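Local coordinates for protein separin (Saccharomyces cerevisiae, PDB 5U1T) that cleaves the MCD1/SCC1 subunit of cohesin at the onset of anaphase as a caspase-like cysteine protease, and is held inactive by securin for most of the cell cycle, at residues Ser431-Ser443 with Phe476-Leu488. Residues are numbered along the deposited sequence; the frame is centred on the assembly and turned at random.
Sequences SHRTILKFEKFIS and FCQNAFIHCFTRL
Ile435, His483 and Cys484 interlock as knobs into holes between two nearly parallel helices of separase's helical domain, whose axes come within 8.6 Å and cross at -25°. Helix 448-458, which lies between them in sequence, covers the apolar side, with Leu458 on Phe438 and Phe476 and Phe455 on Leu488.

Apolar contacts fill that side. Ile435, beta-branched, sends CD1 and CG2 into the hole formed by Phe476, Asn479, Ala480 and Cys484; its CD1 lies 4.0 Å from Phe476 CD2. The small thiol of Cys484 fits among Ile435, Phe438, Glu439 and Ile442, with Ile442 CD1 3.6 Å from Cys484 CB.

The other side is mostly polar, with His483 as the knob among His432, Ile435, Leu436 and Glu439. The edge of the His432 ring points at the face of the His483 ring, an offset edge-to-face (T-shaped) pair. Glu439, with CG anti to the backbone N (chi1 -178°) and an extended chain, reaches across so that its OE1 accepts from His483 ND1 at 3.1 Å, on the syn side but 34° out of the carboxylate plane. Its OE2 forms a salt bridge with Arg487 NH1 by charge alone, lying well out of the guanidinium plane. Shortening Glu439 to an alanine is likely to take this countercharge from Arg487 and leave the His483 ring freer to turn. Arg487, bent at chi3, also gives two weak hydrogen bonds to Ser443 OG, from NE at 2.8 Å and from NH2 at 3.0 Å, while that same OG donates to Glu439 O.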
loop_
_atom_site.group_PDB
_atom_site.type_symbol
_atom_site.label_atom_id
_atom_site.label_comp_id
_atom_site.label_asym_id
_atom_site.label_seq_id
_atom_site.Cartn_x
_atom_site.Cartn_y
_atom_site.Cartn_z
ATOM N N SER A 431 -19.493 -33.338 -5.182
ATOM C CA SER A 431 -20.137 -32.455 -6.163
ATOM C C SER A 431 -19.174 -31.601 -6.996
ATOM O O SER A 431 -19.584 -31.054 -8.026
ATOM C CB SER A 431 -21.173 -31.542 -5.472
ATOM O OG SER A 431 -20.729 -31.056 -4.213
ATOM N N HIS A 432 -17.917 -31.479 -6.577
ATOM C CA HIS A 432 -16.947 -30.762 -7.401
ATOM C C HIS A 432 -16.885 -31.494 -8.747
ATOM O O HIS A 432 -16.914 -30.858 -9.806
ATOM C CB HIS A 432 -15.567 -30.690 -6.718
ATOM C CG HIS A 432 -14.635 -29.664 -7.299
ATOM N ND1 HIS A 432 -14.986 -28.339 -7.471
ATOM C CD2 HIS A 432 -13.346 -29.765 -7.717
ATOM C CE1 HIS A 432 -13.958 -27.670 -7.974
ATOM N NE2 HIS A 432 -12.950 -28.511 -8.137
ATOM N N ARG A 433 -16.849 -32.828 -8.691
ATOM C CA ARG A 433 -16.838 -33.667 -9.889
ATOM C C ARG A 433 -17.962 -33.310 -10.853
ATOM O O ARG A 433 -17.748 -33.173 -12.058
ATOM C CB ARG A 433 -16.976 -35.145 -9.528
ATOM C CG ARG A 433 -15.783 -35.790 -8.881
ATOM C CD ARG A 433 -16.077 -37.277 -8.635
ATOM N NE ARG A 433 -14.975 -37.948 -7.934
ATOM C CZ ARG A 433 -14.903 -39.263 -7.719
ATOM N NH1 ARG A 433 -15.876 -40.074 -8.152
ATOM N NH2 ARG A 433 -13.847 -39.768 -7.078
ATOM N N THR A 434 -19.169 -33.175 -10.316
ATOM C CA THR A 434 -20.324 -32.896 -11.145
ATOM C C THR A 434 -20.196 -31.547 -11.830
ATOM O O THR A 434 -20.410 -31.437 -13.039
ATOM C CB THR A 434 -21.624 -32.929 -10.327
ATOM O OG1 THR A 434 -21.810 -34.249 -9.791
ATOM C CG2 THR A 434 -22.812 -32.571 -11.203
ATOM N N ILE A 435 -19.834 -30.528 -11.058
ATOM C CA ILE A 435 -19.754 -29.174 -11.573
ATOM C C ILE A 435 -18.743 -29.129 -12.711
ATOM O O ILE A 435 -18.966 -28.464 -13.723
ATOM C CB ILE A 435 -19.385 -28.168 -10.444
ATOM C CG1 ILE A 435 -20.417 -28.266 -9.321
ATOM C CG2 ILE A 435 -19.324 -26.744 -10.968
ATOM C CD1 ILE A 435 -20.299 -27.206 -8.281
ATOM N N LEU A 436 -17.650 -29.870 -12.560
ATOM C CA LEU A 436 -16.614 -29.898 -13.587
ATOM C C LEU A 436 -17.107 -30.668 -14.800
ATOM O O LEU A 436 -16.750 -30.336 -15.933
ATOM C CB LEU A 436 -15.319 -30.516 -13.056
ATOM C CG LEU A 436 -14.562 -29.735 -11.981
ATOM C CD1 LEU A 436 -13.335 -30.505 -11.528
ATOM C CD2 LEU A 436 -14.185 -28.362 -12.489
ATOM N N LYS A 437 -17.922 -31.699 -14.560
ATOM C CA LYS A 437 -18.574 -32.442 -15.647
ATOM C C LYS A 437 -19.528 -31.547 -16.415
ATOM O O LYS A 437 -19.500 -31.502 -17.642
ATOM C CB LYS A 437 -19.344 -33.657 -15.116
ATOM C CG LYS A 437 -18.487 -34.852 -14.788
ATOM C CD LYS A 437 -19.324 -36.077 -14.581
ATOM C CE LYS A 437 -18.471 -37.331 -14.612
ATOM N NZ LYS A 437 -19.296 -38.551 -14.942
ATOM N N PHE A 438 -20.375 -30.839 -15.671
ATOM C CA PHE A 438 -21.391 -29.992 -16.263
ATOM C C PHE A 438 -20.731 -28.845 -17.007
ATOM O O PHE A 438 -21.284 -28.319 -17.972
ATOM C CB PHE A 438 -22.375 -29.493 -15.200
ATOM C CG PHE A 438 -23.692 -30.278 -15.167
ATOM C CD1 PHE A 438 -24.774 -29.897 -15.959
ATOM C CD2 PHE A 438 -23.838 -31.388 -14.353
ATOM C CE1 PHE A 438 -25.970 -30.598 -15.929
ATOM C CE2 PHE A 438 -25.035 -32.098 -14.320
ATOM C CZ PHE A 438 -26.101 -31.703 -15.111
ATOM N N GLU A 439 -19.525 -28.486 -16.585
ATOM C CA GLU A 439 -18.717 -27.574 -17.371
ATOM C C GLU A 439 -18.516 -28.137 -18.783
ATOM O O GLU A 439 -18.698 -27.425 -19.764
ATOM C CB GLU A 439 -17.374 -27.317 -16.701
ATOM C CG GLU A 439 -16.519 -26.331 -17.455
ATOM C CD GLU A 439 -15.433 -25.727 -16.586
ATOM O OE1 GLU A 439 -14.913 -26.450 -15.706
ATOM O OE2 GLU A 439 -15.103 -24.530 -16.770
ATOM N N LYS A 440 -18.172 -29.416 -18.898
ATOM C CA LYS A 440 -17.876 -29.969 -20.216
ATOM C C LYS A 440 -19.152 -30.119 -21.054
ATOM O O LYS A 440 -19.122 -29.835 -22.253
ATOM C CB LYS A 440 -17.128 -31.306 -20.096
ATOM C CG LYS A 440 -15.900 -31.235 -19.168
ATOM C CD LYS A 440 -14.616 -31.902 -19.731
ATOM C CE LYS A 440 -13.346 -31.183 -19.210
ATOM N NZ LYS A 440 -12.042 -31.697 -19.814
ATOM N N PHE A 441 -20.261 -30.548 -20.432
ATOM C CA PHE A 441 -21.578 -30.575 -21.097
ATOM C C PHE A 441 -21.917 -29.202 -21.674
ATOM O O PHE A 441 -22.126 -29.066 -22.880
ATOM C CB PHE A 441 -22.715 -30.987 -20.139
ATOM C CG PHE A 441 -22.494 -32.297 -19.433
ATOM C CD1 PHE A 441 -21.635 -33.257 -19.944
ATOM C CD2 PHE A 441 -23.158 -32.564 -18.247
ATOM C CE1 PHE A 441 -21.437 -34.445 -19.279
ATOM C CE2 PHE A 441 -22.960 -33.756 -17.580
ATOM C CZ PHE A 441 -22.097 -34.691 -18.096
ATOM N N ILE A 442 -21.963 -28.195 -20.795
ATOM C CA ILE A 442 -22.362 -26.847 -21.178
ATOM C C ILE A 442 -21.542 -26.383 -22.360
ATOM O O ILE A 442 -22.084 -25.903 -23.350
ATOM C CB ILE A 442 -22.226 -25.859 -20.017
ATOM C CG1 ILE A 442 -23.234 -26.216 -18.930
ATOM C CG2 ILE A 442 -22.487 -24.443 -20.498
ATOM C CD1 ILE A 442 -23.051 -25.459 -17.652
ATOM N N SER A 443 -20.238 -26.587 -22.274
ATOM C CA SER A 443 -19.346 -26.295 -23.377
ATOM C C SER A 443 -19.754 -26.997 -24.670
ATOM O O SER A 443 -19.571 -26.448 -25.749
ATOM C CB SER A 443 -17.927 -26.692 -23.003
ATOM O OG SER A 443 -17.488 -25.934 -21.888
ATOM N N PHE A 476 -20.768 -24.714 -3.453
ATOM C CA PHE A 476 -21.464 -25.165 -4.631
ATOM C C PHE A 476 -21.787 -24.049 -5.591
ATOM O O PHE A 476 -21.654 -24.197 -6.773
ATOM C CB PHE A 476 -22.767 -25.852 -4.239
ATOM C CG PHE A 476 -23.626 -26.221 -5.406
ATOM C CD1 PHE A 476 -24.483 -25.317 -5.947
ATOM C CD2 PHE A 476 -23.553 -27.459 -5.962
ATOM C CE1 PHE A 476 -25.249 -25.636 -7.026
ATOM C CE2 PHE A 476 -24.321 -27.792 -7.039
ATOM C CZ PHE A 476 -25.166 -26.875 -7.574
ATOM N N CYS A 477 -22.206 -22.914 -5.074
ATOM C CA CYS A 477 -22.587 -21.812 -5.921
ATOM C C CYS A 477 -21.457 -21.068 -6.558
ATOM O O CYS A 477 -21.594 -20.579 -7.649
ATOM C CB CYS A 477 -23.437 -20.836 -5.148
ATOM S SG CYS A 477 -25.121 -21.370 -4.938
ATOM N N GLN A 478 -20.340 -20.975 -5.868
ATOM C CA GLN A 478 -19.220 -20.257 -6.417
ATOM C C GLN A 478 -18.579 -21.046 -7.505
ATOM O O GLN A 478 -18.201 -20.505 -8.509
ATOM C CB GLN A 478 -18.225 -19.887 -5.349
ATOM C CG GLN A 478 -18.169 -18.398 -5.141
ATOM C CD GLN A 478 -17.705 -18.051 -3.777
ATOM O OE1 GLN A 478 -16.814 -18.683 -3.248
ATOM N NE2 GLN A 478 -18.311 -17.053 -3.192
ATOM N N ASN A 479 -18.463 -22.339 -7.299
ATOM C CA ASN A 479 -17.905 -23.191 -8.333
ATOM C C ASN A 479 -18.796 -23.271 -9.569
ATOM O O ASN A 479 -18.294 -23.334 -10.697
ATOM C CB ASN A 479 -17.653 -24.579 -7.787
ATOM C CG ASN A 479 -16.331 -24.672 -7.096
ATOM O OD1 ASN A 479 -15.362 -25.165 -7.665
ATOM N ND2 ASN A 479 -16.261 -24.163 -5.872
ATOM N N ALA A 480 -20.113 -23.266 -9.358
ATOM C CA ALA A 480 -21.064 -23.282 -10.470
ATOM C C ALA A 480 -20.933 -21.975 -11.231
ATOM O O ALA A 480 -21.169 -21.902 -12.436
ATOM C CB ALA A 480 -22.499 -23.477 -9.966
ATOM N N PHE A 481 -20.552 -20.936 -10.506
ATOM C CA PHE A 481 -20.356 -19.634 -11.118
ATOM C C PHE A 481 -19.089 -19.596 -11.963
ATOM O O PHE A 481 -19.132 -19.267 -13.152
ATOM C CB PHE A 481 -20.285 -18.559 -10.062
ATOM C CG PHE A 481 -20.140 -17.193 -10.628
ATOM C CD1 PHE A 481 -18.879 -16.665 -10.882
ATOM C CD2 PHE A 481 -21.258 -16.432 -10.914
ATOM C CE1 PHE A 481 -18.739 -15.420 -11.405
ATOM C CE2 PHE A 481 -21.112 -15.164 -11.435
ATOM C CZ PHE A 481 -19.844 -14.661 -11.680
ATOM N N ILE A 482 -17.964 -19.901 -11.330
ATOM C CA ILE A 482 -16.692 -19.932 -12.026
ATOM C C ILE A 482 -16.704 -20.883 -13.222
ATOM O O ILE A 482 -16.322 -20.489 -14.319
ATOM C CB ILE A 482 -15.556 -20.335 -11.080
ATOM C CG1 ILE A 482 -15.233 -19.180 -10.138
ATOM C CG2 ILE A 482 -14.325 -20.711 -11.860
ATOM C CD1 ILE A 482 -14.621 -19.613 -8.823
ATOM N N HIS A 483 -17.143 -22.123 -13.039
ATOM C CA HIS A 483 -16.929 -23.122 -14.087
ATOM C C HIS A 483 -18.054 -23.241 -15.115
ATOM O O HIS A 483 -17.855 -23.843 -16.175
ATOM C CB HIS A 483 -16.702 -24.498 -13.465
ATOM C CG HIS A 483 -15.493 -24.574 -12.588
ATOM N ND1 HIS A 483 -14.316 -25.176 -12.987
ATOM C CD2 HIS A 483 -15.275 -24.133 -11.325
ATOM C CE1 HIS A 483 -13.431 -25.101 -12.011
ATOM N NE2 HIS A 483 -13.986 -24.471 -10.991
ATOM N N CYS A 484 -19.228 -22.692 -14.801
ATOM C CA CYS A 484 -20.426 -22.946 -15.596
ATOM C C CYS A 484 -21.191 -21.688 -15.974
ATOM O O CYS A 484 -21.455 -21.468 -17.154
ATOM C CB CYS A 484 -21.362 -23.899 -14.851
ATOM S SG CYS A 484 -20.742 -25.595 -14.689
ATOM N N PHE A 485 -21.556 -20.875 -14.988
ATOM C CA PHE A 485 -22.387 -19.695 -15.223
ATOM C C PHE A 485 -21.739 -18.721 -16.189
ATOM O O PHE A 485 -22.397 -18.175 -17.060
ATOM C CB PHE A 485 -22.694 -18.999 -13.902
ATOM C CG PHE A 485 -23.465 -17.729 -14.047
ATOM C CD1 PHE A 485 -24.826 -17.750 -14.242
ATOM C CD2 PHE A 485 -22.826 -16.500 -13.961
ATOM C CE1 PHE A 485 -25.538 -16.578 -14.366
ATOM C CE2 PHE A 485 -23.527 -15.321 -14.079
ATOM C CZ PHE A 485 -24.887 -15.356 -14.292
ATOM N N THR A 486 -20.438 -18.524 -16.045
ATOM C CA THR A 486 -19.681 -17.555 -16.851
ATOM C C THR A 486 -19.616 -17.926 -18.341
ATOM O O THR A 486 -19.424 -17.068 -19.208
ATOM C CB THR A 486 -18.260 -17.428 -16.323
ATOM O OG1 THR A 486 -17.680 -18.740 -16.264
ATOM C CG2 THR A 486 -18.256 -16.798 -14.931
ATOM N N ARG A 487 -19.789 -19.215 -18.621
ATOM C CA ARG A 487 -19.884 -19.715 -19.991
ATOM C C ARG A 487 -21.219 -19.387 -20.654
ATOM O O ARG A 487 -21.386 -19.586 -21.851
ATOM C CB ARG A 487 -19.682 -21.227 -20.009
ATOM C CG ARG A 487 -18.493 -21.649 -19.211
ATOM C CD ARG A 487 -18.316 -23.131 -19.255
ATOM N NE ARG A 487 -17.447 -23.535 -20.354
ATOM C CZ ARG A 487 -16.126 -23.383 -20.346
ATOM N NH1 ARG A 487 -15.531 -22.815 -19.291
ATOM N NH2 ARG A 487 -15.403 -23.787 -21.392
ATOM N N LEU A 488 -22.181 -18.903 -19.883
ATOM C CA LEU A 488 -23.497 -18.658 -20.452
ATOM C C LEU A 488 -23.560 -17.300 -21.095
ATOM O O LEU A 488 -24.454 -17.031 -21.896
ATOM C CB LEU A 488 -24.575 -18.770 -19.389
ATOM C CG LEU A 488 -24.625 -20.128 -18.712
ATOM C CD1 LEU A 488 -25.582 -20.021 -17.553
ATOM C CD2 LEU A 488 -25.036 -21.199 -19.704
#